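Local coordinates for oxetanocin-like protein (Pyrococcus furiosus, PDB 1XX7), which probably hydrolyses 2'-deoxyribonucleoside 5'-phosphates to the deoxyribonucleoside and phosphate, as a metal-dependent HD-domain phosphohydrolase, at the interface of chains A and B and the interface of chains A and C. Residues are numbered along the deposited sequence; one frame, centred on the assembly and turned at random. Chains: chain A/B/C, oxetanocin-like protein.

Contact 1: the interface of chains A and B. Residues chain A 82, 85, 94, 98; chain B 85, 89, 92-93.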
# COMPACT_ATOMS: atom_id res chain seq x y z
N ILE A 82 -22.01 -8.04 0.82
CA ILE A 82 -22.60 -6.70 0.71
C ILE A 82 -21.54 -5.58 0.71
O ILE A 82 -21.82 -4.47 0.24
CB ILE A 82 -23.59 -6.46 1.88
CG1 ILE A 82 -24.78 -7.44 1.82
CG2 ILE A 82 -24.07 -4.98 1.97
CD1 ILE A 82 -25.49 -7.51 0.46
N LEU A 85 -20.84 -1.05 3.93
CA LEU A 85 -21.45 0.19 3.47
C LEU A 85 -21.20 1.32 4.48
O LEU A 85 -21.47 1.18 5.69
CB LEU A 85 -22.94 -0.01 3.18
CG LEU A 85 -23.19 -1.06 2.09
CD1 LEU A 85 -24.69 -1.28 1.88
CD2 LEU A 85 -22.52 -0.69 0.79
N ASN A 94 -30.56 -0.02 2.79
CA ASN A 94 -30.71 -0.68 4.11
C ASN A 94 -29.62 -1.75 4.32
O ASN A 94 -29.77 -2.90 3.91
CB ASN A 94 -32.12 -1.30 4.24
CG ASN A 94 -32.50 -1.65 5.70
OD1 ASN A 94 -31.64 -1.79 6.61
ND2 ASN A 94 -33.80 -1.81 5.93
N ALA A 98 -29.96 -6.01 4.12
CA ALA A 98 -29.25 -6.68 3.02
C ALA A 98 -28.23 -7.71 3.56
O ALA A 98 -28.08 -8.80 3.00
CB ALA A 98 -28.59 -5.66 2.10
N LEU B 85 -20.56 -0.81 -5.58
CA LEU B 85 -21.11 -2.08 -5.12
C LEU B 85 -20.79 -3.21 -6.11
O LEU B 85 -21.14 -3.13 -7.31
CB LEU B 85 -22.60 -1.99 -4.92
CG LEU B 85 -23.06 -0.97 -3.91
CD1 LEU B 85 -24.57 -0.88 -3.99
CD2 LEU B 85 -22.62 -1.35 -2.49
N ALA B 89 -23.15 -7.98 -4.13
CA ALA B 89 -24.01 -7.07 -3.37
C ALA B 89 -25.28 -6.71 -4.14
O ALA B 89 -26.31 -6.47 -3.52
CB ALA B 89 -23.25 -5.79 -3.00
N TYR B 92 -28.74 -8.20 -3.64
CA TYR B 92 -29.52 -7.76 -2.49
C TYR B 92 -29.88 -6.27 -2.49
O TYR B 92 -30.72 -5.83 -1.71
CB TYR B 92 -28.76 -8.12 -1.20
CG TYR B 92 -28.48 -9.61 -1.16
CD1 TYR B 92 -29.48 -10.52 -0.83
CD2 TYR B 92 -27.24 -10.11 -1.56
CE1 TYR B 92 -29.23 -11.91 -0.84
CE2 TYR B 92 -26.98 -11.49 -1.57
CZ TYR B 92 -27.96 -12.37 -1.20
OH TYR B 92 -27.68 -13.69 -1.23
N LEU B 93 -29.21 -5.48 -3.33
CA LEU B 93 -29.30 -4.03 -3.25
C LEU B 93 -29.39 -3.48 -4.65
O LEU B 93 -28.69 -3.95 -5.56
CB LEU B 93 -28.07 -3.44 -2.55
CG LEU B 93 -27.90 -3.73 -1.05
CD1 LEU B 93 -26.50 -3.43 -0.58
CD2 LEU B 93 -28.92 -2.95 -0.22

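Contact 2: the interface of chains A and C. Residues chain A 16, 19, 42, 73, 77; chain C 43, 47, 50.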
# COMPACT_ATOMS: atom_id res chain seq x y z
N ALA A 16 -15.53 -16.18 4.13
CA ALA A 16 -14.84 -15.49 5.22
C ALA A 16 -13.47 -14.87 4.82
O ALA A 16 -13.05 -13.85 5.36
CB ALA A 16 -14.62 -16.48 6.45
N LEU A 19 -13.48 -11.19 3.76
CA LEU A 19 -13.32 -10.20 4.83
C LEU A 19 -11.90 -9.81 5.08
O LEU A 19 -11.68 -8.77 5.69
CB LEU A 19 -13.90 -10.69 6.16
CG LEU A 19 -15.39 -11.01 6.23
CD1 LEU A 19 -15.82 -11.13 7.71
CD2 LEU A 19 -16.20 -10.00 5.54
N SER A 42 -13.22 -7.48 12.90
CA SER A 42 -13.97 -8.58 13.48
C SER A 42 -13.19 -9.44 14.43
O SER A 42 -13.76 -9.96 15.42
CB SER A 42 -14.56 -9.47 12.39
OG SER A 42 -15.50 -8.79 11.63
N ILE A 73 -18.03 -13.36 15.83
CA ILE A 73 -17.47 -13.97 14.66
C ILE A 73 -18.32 -13.79 13.43
O ILE A 73 -17.79 -13.43 12.36
CB ILE A 73 -17.16 -15.47 14.88
CG1 ILE A 73 -16.01 -15.61 15.86
CG2 ILE A 73 -16.74 -16.16 13.55
CD1 ILE A 73 -15.92 -16.99 16.48
N LEU A 77 -20.06 -10.86 8.83
CA LEU A 77 -19.77 -11.81 7.77
C LEU A 77 -20.62 -11.60 6.50
O LEU A 77 -20.17 -11.91 5.39
CB LEU A 77 -19.97 -13.21 8.31
CG LEU A 77 -19.48 -14.40 7.48
CD1 LEU A 77 -18.04 -14.19 6.88
CD2 LEU A 77 -19.54 -15.62 8.41
N TYR C 43 -8.83 -14.21 12.56
CA TYR C 43 -10.25 -14.09 12.34
C TYR C 43 -10.77 -15.40 11.69
O TYR C 43 -11.72 -15.97 12.16
CB TYR C 43 -10.67 -12.89 11.42
CG TYR C 43 -12.13 -13.10 11.09
CD1 TYR C 43 -13.11 -12.93 12.08
CD2 TYR C 43 -12.53 -13.61 9.87
CE1 TYR C 43 -14.45 -13.21 11.83
CE2 TYR C 43 -13.87 -13.88 9.60
CZ TYR C 43 -14.82 -13.70 10.59
OH TYR C 43 -16.15 -13.99 10.33
N PHE C 47 -13.22 -18.57 12.70
CA PHE C 47 -14.37 -18.96 11.89
C PHE C 47 -14.36 -20.46 11.52
O PHE C 47 -15.41 -21.16 11.57
CB PHE C 47 -14.46 -18.13 10.60
CG PHE C 47 -15.62 -18.52 9.70
CD1 PHE C 47 -16.91 -18.16 10.04
CD2 PHE C 47 -15.42 -19.28 8.55
CE1 PHE C 47 -18.01 -18.55 9.24
CE2 PHE C 47 -16.50 -19.63 7.72
CZ PHE C 47 -17.79 -19.27 8.07
N LEU C 50 -15.05 -22.65 14.49
CA LEU C 50 -16.49 -22.73 14.74
C LEU C 50 -17.20 -23.77 13.85
O LEU C 50 -18.03 -24.56 14.32
CB LEU C 50 -17.13 -21.36 14.55
CG LEU C 50 -18.66 -21.29 14.58
CD1 LEU C 50 -19.16 -21.79 15.95
CD2 LEU C 50 -19.06 -19.89 14.36

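Contact 1: the interface of chains A and B
A:Ile82, A:Leu85 and A:Ala98 meet B:Leu85, B:Tyr92 and B:Leu93 in an apolar patch of a two-fold symmetric interface that joins two copies of the protein in the deposited hexamer. The protein is a homodimer, but the structure alone does not show whether this pairing or another in the hexamer is the dimer, so the patch may instead belong to the higher assembly or the crystal. B:Leu93, with 42 Å² buried, is the main projection from chain B. Its two methyls divide the work: CD2 lies 3.6 Å from the methyl CB of A:Ala98, while CD1 turns to the leucine and isoleucine of chain A. There the side chains of A:Leu85 and B:Leu93 reach toward each other tip to tip, CD1 to CD1 at 3.7 Å. A:Ile82 instead crosses B:Leu93 at about a right angle and sets its branch methyl CG2 3.8 Å from CD1 of the leucine. The two branches of A:Ile82 thus serve different partners. CG1 stands anti to the carbonyl carbon (chi1 -63°) and carries CD1 to B:Tyr92, 3.7 Å from its CB and beside ring atom CD2. The contact therefore falls at the root of the tyrosine, well away from its phenol hydroxyl. B:Ala89 comes in over the backbone of A:Ile82, its CB 3.9 Å from CA. Near the local two-fold, A:Leu85 meets its own counterpart: the CD2 methyls of A:Leu85 and B:Leu85 are 3.3 Å apart, a close methyl-to-methyl approach, with the side chains at about a right angle. A:Asn94 adds a little cover at the rim, its backbone facing B:Leu93. In the fold, A:Ile82 ends helix 79-82, A:Leu85 lies in the loop leading to helix 87-90, and A:Ala98 sits in the first turn of helix 95-106; B:Tyr92 and B:Leu93 occupy the loop between those last two helices.

Contact 2: the interface of chains A and C
C:Tyr43 and C:Phe47, one turn apart on helix 38-58 of an HD-domain fold, enter a groove of chain A formed by A:Ala16, A:Leu19, A:Ser42, A:Ile73 and A:Leu77. The patch is part of a two-fold symmetric interface between two copies, which may or may not be the dimer of this homodimeric protein. C:Tyr43 buries 67 Å² here. Its CG points anti to the backbone N (chi1 169°), sending the phenol across to chain A, where OH donates a 2.7 Å hydrogen bond to the backbone O of A:Ile73. This acceptor lies at the ring edge, in the ring plane; the C=O...donor angle is 149°, and the donor is tilted 28° from the carbonyl plane. CB of A:Ser42 and CD1 of A:Leu19 lie over the same face of the C:Tyr43 ring, near its CD1 and CE2 respectively (3.8 and 3.9 Å). A phenylalanine in place of C:Tyr43 would probably keep much of the ring packing but leave the carbonyl of A:Ile73 without its phenol donor. A:Ile73, with 45 Å² buried, also uses its branch methyl CG2, which lies 4.0 Å from CA of C:Phe47. A:Ala16 and A:Leu77 approach the C:Phe47 ring from the same side, CB of A:Ala16 over the face near CD2 (3.6 Å) and CD2 of A:Leu77 towards the rim at CE1 (3.4 Å). The A:Leu77 and C:Phe47 side chains cross at about a right angle.

The C-alpha centres of contact 1 and contact 2 are about 19 Å apart, and the two patches use different residues and different elements of chain A. They are nevertheless close in sequence: contact 2 takes the end of helix 65-74 and A:Leu77 beyond it, and contact 1 begins in the next helix, 79-82. Metal ligands A:His75 and A:Asp76 lie between A:Ile73 and A:Leu77, and A:His41 adjoins A:Ser42, so contact 2 is close in sequence to the metal ligands. Because the patches are separate, chain A can hold both neighbours at once, each by a two-fold pairing, which may build the deposited hexamer.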